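PDB 6M4C: C. albicans actin interacting protein Aip5 from Candida albicans SC5314, which probably promotes actin nucleation as an actin-interacting partner of the polarisome complex, and so supports filamentous growth of the fungus. Local coordinates for residues N38-E43 / E93-T98; N29-I34 / P67-G72. One frame throughout, in Å; residues are numbered along the deposited sequence.

Contact 1 (N38-E43 / E93-T98)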
loop_
_atom_site.group_PDB
_atom_site.type_symbol
_atom_site.label_atom_id
_atom_site.label_comp_id
_atom_site.label_asym_id
_atom_site.label_seq_id
_atom_site.Cartn_x
_atom_site.Cartn_y
_atom_site.Cartn_z
ATOM N N ASN A 38 10.466 6.116 13.531
ATOM C CA ASN A 38 11.658 6.855 13.174
ATOM C C ASN A 38 11.271 8.058 12.335
ATOM O O ASN A 38 12.130 8.656 11.678
ATOM C CB ASN A 38 12.620 6.025 12.328
ATOM C CG ASN A 38 13.637 5.255 13.144
ATOM O OD1 ASN A 38 14.784 5.692 13.312
ATOM N ND2 ASN A 38 13.224 4.096 13.631
ATOM N N GLY A 39 9.972 8.369 12.346
ATOM C CA GLY A 39 9.492 9.549 11.646
ATOM C C GLY A 39 9.388 9.379 10.129
ATOM O O GLY A 39 9.240 10.371 9.405
ATOM N N ILE A 40 9.421 8.129 9.637
ATOM C CA ILE A 40 9.602 7.944 8.204
ATOM C C ILE A 40 8.245 7.570 7.626
ATOM O O ILE A 40 7.689 6.553 8.015
ATOM C CB ILE A 40 10.740 6.927 7.890
ATOM C CG1 ILE A 40 12.116 7.450 8.312
ATOM C CG2 ILE A 40 10.786 6.517 6.419
ATOM C CD1 ILE A 40 13.132 6.351 8.405
ATOM N N LYS A 41 7.692 8.432 6.761
ATOM C CA LYS A 41 6.418 8.130 6.111
ATOM C C LYS A 41 6.680 7.081 5.026
ATOM O O LYS A 41 7.789 7.013 4.510
ATOM C CB LYS A 41 5.683 9.410 5.651
ATOM N N PHE A 42 5.662 6.279 4.676
ATOM C CA PHE A 42 5.818 5.232 3.671
ATOM C C PHE A 42 4.486 4.742 3.078
ATOM O O PHE A 42 3.445 4.790 3.719
ATOM C CB PHE A 42 6.599 4.078 4.295
ATOM C CG PHE A 42 5.801 3.250 5.262
ATOM C CD1 PHE A 42 5.049 2.180 4.814
ATOM C CD2 PHE A 42 5.808 3.530 6.617
ATOM C CE1 PHE A 42 4.334 1.391 5.708
ATOM C CE2 PHE A 42 5.071 2.753 7.505
ATOM C CZ PHE A 42 4.324 1.688 7.049
ATOM N N GLU A 43 4.522 4.254 1.831
ATOM C CA GLU A 43 3.390 3.573 1.219
ATOM C C GLU A 43 3.801 2.130 0.951
ATOM O O GLU A 43 4.959 1.887 0.622
ATOM C CB GLU A 43 3.003 4.191 -0.127
ATOM C CG GLU A 43 2.446 5.601 -0.101
ATOM C CD GLU A 43 2.255 6.220 -1.482
ATOM O OE1 GLU A 43 1.920 5.467 -2.423
ATOM O OE2 GLU A 43 2.433 7.457 -1.626
ATOM N N GLU A 93 20.913 6.488 7.364
ATOM C CA GLU A 93 22.080 6.357 6.508
ATOM C C GLU A 93 21.811 5.345 5.390
ATOM O O GLU A 93 21.888 5.765 4.226
ATOM C CB GLU A 93 23.316 6.041 7.347
ATOM C CG GLU A 93 24.603 6.087 6.550
ATOM C CD GLU A 93 25.856 5.836 7.362
ATOM O OE1 GLU A 93 25.932 4.765 8.012
ATOM O OE2 GLU A 93 26.745 6.726 7.359
ATOM N N LEU A 94 21.469 4.063 5.718
ATOM C CA LEU A 94 21.107 3.124 4.642
ATOM C C LEU A 94 20.062 3.795 3.770
ATOM O O LEU A 94 20.200 3.768 2.550
ATOM C CB LEU A 94 20.660 1.703 5.042
ATOM N N LEU A 95 19.113 4.489 4.421
ATOM C CA LEU A 95 17.961 5.028 3.724
ATOM C C LEU A 95 18.341 6.140 2.746
ATOM O O LEU A 95 17.804 6.191 1.635
ATOM C CB LEU A 95 16.871 5.476 4.705
ATOM C CG LEU A 95 15.540 5.874 4.054
ATOM C CD1 LEU A 95 14.970 4.760 3.195
ATOM C CD2 LEU A 95 14.529 6.267 5.103
ATOM N N TYR A 96 19.222 7.053 3.160
ATOM C CA TYR A 96 19.340 8.283 2.383
ATOM C C TYR A 96 20.715 8.434 1.745
ATOM O O TYR A 96 21.012 9.460 1.134
ATOM C CB TYR A 96 18.924 9.519 3.185
ATOM C CG TYR A 96 17.501 9.496 3.680
ATOM C CD1 TYR A 96 16.446 9.425 2.786
ATOM C CD2 TYR A 96 17.208 9.545 5.037
ATOM C CE1 TYR A 96 15.134 9.415 3.224
ATOM C CE2 TYR A 96 15.899 9.532 5.492
ATOM C CZ TYR A 96 14.861 9.470 4.578
ATOM O OH TYR A 96 13.564 9.436 4.998
ATOM N N GLU A 97 21.539 7.395 1.857
ATOM C CA GLU A 97 22.767 7.390 1.087
ATOM C C GLU A 97 22.895 6.115 0.244
ATOM O O GLU A 97 23.978 5.541 0.197
ATOM C CB GLU A 97 23.939 7.606 2.041
ATOM C CG GLU A 97 24.155 9.060 2.416
ATOM C CD GLU A 97 25.169 9.268 3.528
ATOM O OE1 GLU A 97 25.699 8.249 4.038
ATOM O OE2 GLU A 97 25.434 10.447 3.887
ATOM N N THR A 98 21.813 5.680 -0.426
ATOM C CA THR A 98 21.881 4.573 -1.372
ATOM C C THR A 98 21.351 4.984 -2.748
ATOM O O THR A 98 21.710 6.080 -3.192
ATOM C CB THR A 98 21.058 3.370 -0.915
ATOM O OG1 THR A 98 21.883 2.645 -0.010
ATOM C CG2 THR A 98 20.631 2.473 -2.057
#
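Ile40 and Leu95 make the apolar heart of this contact, reaching for each other tip to tip. The closest approach is 3.6 Å, from Ile40 CD1 to Leu95 CD2, and Ile40 CG2 lies 4.0 Å from the same Leu95 methyl, so that CD2 meets two methyls of the isoleucine at once. On the helix 91-96 side, CG of Leu95 stands anti to its backbone N (chi1 -172°), which extends the branch across the gap. Two branched aliphatic residues suit this place, since the CA atoms of Ile40 and Leu95 are 9.9 Å apart and only side chains of some length can bridge them. Val12 of strand 12-16 and the side chain of Arg92 also touch Ile40.

A looser van der Waals touch comes from Tyr96, which slides past Ile40 in the opposite direction and rests its OH 4.1 Å from Ile40 CG1. Its ring packs one face on its own helix neighbour, with Leu95 CG 3.6 Å above the plane of the Tyr96 ring and over its centre.

No hydrogen bond crosses between the two segments; those nearby mostly use backbone oxygens. Leu95 O accepts one from Arg71 NH1, while Asn38 ND2 is hydrogen-bonded to Ile34 O. The turn into the loop is a Schellman motif ending helix 22-36: Gly39, with its positive phi of 77°, is the C-prime residue, Ile40 N bonds to Leu35 O and Gly39 N to Gln36 O. Glycine suits positive phi because it has no CB to crowd the backbone. This loop is the return arm of a beta-alpha-beta crossover from strand 12-16 through helix 22-36 to the parallel strand 43-46, consistent with a thioredoxin-like fold, and it is packed here against the C-terminal helix.

Contact 2 (N29-I34 / P67-G72)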
loop_
_atom_site.group_PDB
_atom_site.type_symbol
_atom_site.label_atom_id
_atom_site.label_comp_id
_atom_site.label_asym_id
_atom_site.label_seq_id
_atom_site.Cartn_x
_atom_site.Cartn_y
_atom_site.Cartn_z
ATOM N N ASN A 29 4.340 -5.715 9.582
ATOM C CA ASN A 29 3.925 -4.811 10.638
ATOM C C ASN A 29 5.142 -4.265 11.371
ATOM O O ASN A 29 5.269 -3.052 11.540
ATOM C CB ASN A 29 2.882 -5.430 11.550
ATOM C CG ASN A 29 1.573 -5.613 10.819
ATOM O OD1 ASN A 29 1.130 -4.735 10.085
ATOM N ND2 ASN A 29 0.961 -6.764 11.001
ATOM N N ASN A 30 6.041 -5.185 11.737
ATOM C CA ASN A 30 7.288 -4.925 12.435
ATOM C C ASN A 30 8.116 -3.892 11.691
ATOM O O ASN A 30 8.670 -2.972 12.294
ATOM C CB ASN A 30 8.103 -6.204 12.557
ATOM C CG ASN A 30 7.450 -7.201 13.485
ATOM O OD1 ASN A 30 6.561 -6.845 14.259
ATOM N ND2 ASN A 30 7.883 -8.449 13.416
ATOM N N LEU A 31 8.186 -4.052 10.372
ATOM C CA LEU A 31 8.922 -3.107 9.545
ATOM C C LEU A 31 8.261 -1.720 9.552
ATOM O O LEU A 31 8.957 -0.700 9.537
ATOM C CB LEU A 31 9.054 -3.699 8.136
ATOM C CG LEU A 31 10.076 -3.040 7.217
ATOM C CD1 LEU A 31 11.488 -3.166 7.769
ATOM C CD2 LEU A 31 10.005 -3.685 5.844
ATOM N N ALA A 32 6.919 -1.678 9.570
ATOM C CA ALA A 32 6.214 -0.408 9.561
ATOM C C ALA A 32 6.428 0.294 10.897
ATOM O O ALA A 32 6.582 1.514 10.946
ATOM C CB ALA A 32 4.754 -0.619 9.281
ATOM N N ALA A 33 6.444 -0.498 11.977
ATOM C CA ALA A 33 6.620 0.027 13.324
ATOM C C ALA A 33 7.966 0.747 13.417
ATOM O O ALA A 33 8.056 1.860 13.932
ATOM C CB ALA A 33 6.521 -1.109 14.305
ATOM N N ILE A 34 9.015 0.115 12.879
ATOM C CA ILE A 34 10.313 0.758 12.856
ATOM C C ILE A 34 10.234 2.050 12.049
ATOM O O ILE A 34 10.876 3.032 12.402
ATOM C CB ILE A 34 11.373 -0.165 12.241
ATOM C CG1 ILE A 34 11.655 -1.398 13.097
ATOM C CG2 ILE A 34 12.630 0.647 11.957
ATOM C CD1 ILE A 34 12.772 -2.264 12.566
ATOM N N PRO A 67 9.205 -8.864 3.475
ATOM C CA PRO A 67 9.078 -7.454 3.091
ATOM C C PRO A 67 10.427 -6.746 3.088
ATOM O O PRO A 67 11.396 -7.197 3.692
ATOM C CB PRO A 67 8.159 -6.830 4.161
ATOM C CG PRO A 67 8.377 -7.695 5.387
ATOM C CD PRO A 67 8.649 -9.085 4.829
ATOM N N GLY A 68 10.466 -5.594 2.430
ATOM C CA GLY A 68 11.642 -4.758 2.538
ATOM C C GLY A 68 11.320 -3.334 2.120
ATOM O O GLY A 68 10.207 -3.059 1.675
ATOM N N VAL A 69 12.332 -2.470 2.226
ATOM C CA VAL A 69 12.133 -1.051 2.053
ATOM C C VAL A 69 12.813 -0.653 0.761
ATOM O O VAL A 69 13.939 -1.052 0.539
ATOM C CB VAL A 69 12.743 -0.251 3.215
ATOM C CG1 VAL A 69 12.740 1.236 2.904
ATOM C CG2 VAL A 69 12.039 -0.527 4.532
ATOM N N VAL A 70 12.148 0.193 -0.024
ATOM C CA VAL A 70 12.705 0.723 -1.252
ATOM C C VAL A 70 12.504 2.230 -1.238
ATOM O O VAL A 70 11.412 2.722 -0.981
ATOM C CB VAL A 70 11.970 0.118 -2.457
ATOM C CG1 VAL A 70 12.189 0.901 -3.750
ATOM C CG2 VAL A 70 12.247 -1.365 -2.609
ATOM N N ARG A 71 13.562 2.963 -1.545
ATOM C CA ARG A 71 13.419 4.397 -1.649
ATOM C C ARG A 71 13.402 4.748 -3.136
ATOM O O ARG A 71 14.347 4.453 -3.856
ATOM C CB ARG A 71 14.484 5.110 -0.812
ATOM C CG ARG A 71 14.461 6.611 -1.039
ATOM C CD ARG A 71 15.744 7.367 -0.806
ATOM N NE ARG A 71 16.630 7.412 -1.960
ATOM C CZ ARG A 71 17.800 6.793 -1.996
ATOM N NH1 ARG A 71 18.182 6.087 -0.947
ATOM N NH2 ARG A 71 18.568 6.871 -3.069
ATOM N N GLY A 72 12.302 5.367 -3.580
ATOM C CA GLY A 72 11.999 5.587 -4.984
ATOM C C GLY A 72 12.186 4.304 -5.778
ATOM O O GLY A 72 11.481 3.318 -5.565
#
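Helix 22-36 lies over the start of strand 68-71, the nearest CA atoms being those of Leu31 and Gly68 at 7.7 Å, and no hydrogen bond joins the two segments. Leu31 is the residue of the helix that makes the contact, and it does so chiefly through one methyl, which meets Pro67, just before the strand, and the first two strand residues, Gly68 and Val69. Leu31 CD2 comes within 3.8 Å of Gly68 CA. The same Leu31 CD2 is 4.0 Å from both Pro67 CB and Val69 CG2. Because CG is set anti to the backbone N (chi1 -165°), the leucine extends from the helix to the sheet.

Each partner suits its place. At Gly68 the leucine methyl rests on the backbone itself, at CA, and a CB there would point to the other side. Pro67 offers its CB, and its rigid ring presents an apolar surface that also touches Val24, Arg27 and Ser28 of the same helix and Trp79. Val69 meets the leucine obliquely: CG1 is anti to its backbone N (chi1 170°), leaving CG2 beside that nitrogen to face Leu31. The branched valine is also well suited to a strand. Leu31 and Val69 both touch Ile82 of helix 79-87, and Leu31 reaches Ile14 of strand 12-16, so the pair belongs to a wider helix-sheet core. At the far end, Arg71 hydrogen-bonds through NE to Gln10 OE1.

All four touching residues are buried, and the closest atoms are carbons, with the Gly68 amide nitrogen also near the methyl. The contact therefore probably owes its stability to dispersion and the exclusion of water, with the approach set by shape rather than by directional bonds.

Both contacts are buried, but contact 2 lies deeper, its centre about 4 Å from the centre of the chain against about 8 Å for the centre of contact 1. Helix 22-36 ties them together: contact 2 packs its body on a central strand, whereas contact 1 begins just beyond its end and meets the C-terminal helix. Each is mainly apolar across its interface, yet contact 1 includes a tyrosine hydroxyl, and contact 2 is a leucine methyl set on proline, glycine and valine. Arg71 of contact 2 reaches the chain end in contact 1, with a weak hydrogen bond from NH2 to Thr98 O. Phe42 packs on Ala32, and the segments of the two contacts alternate along the chain.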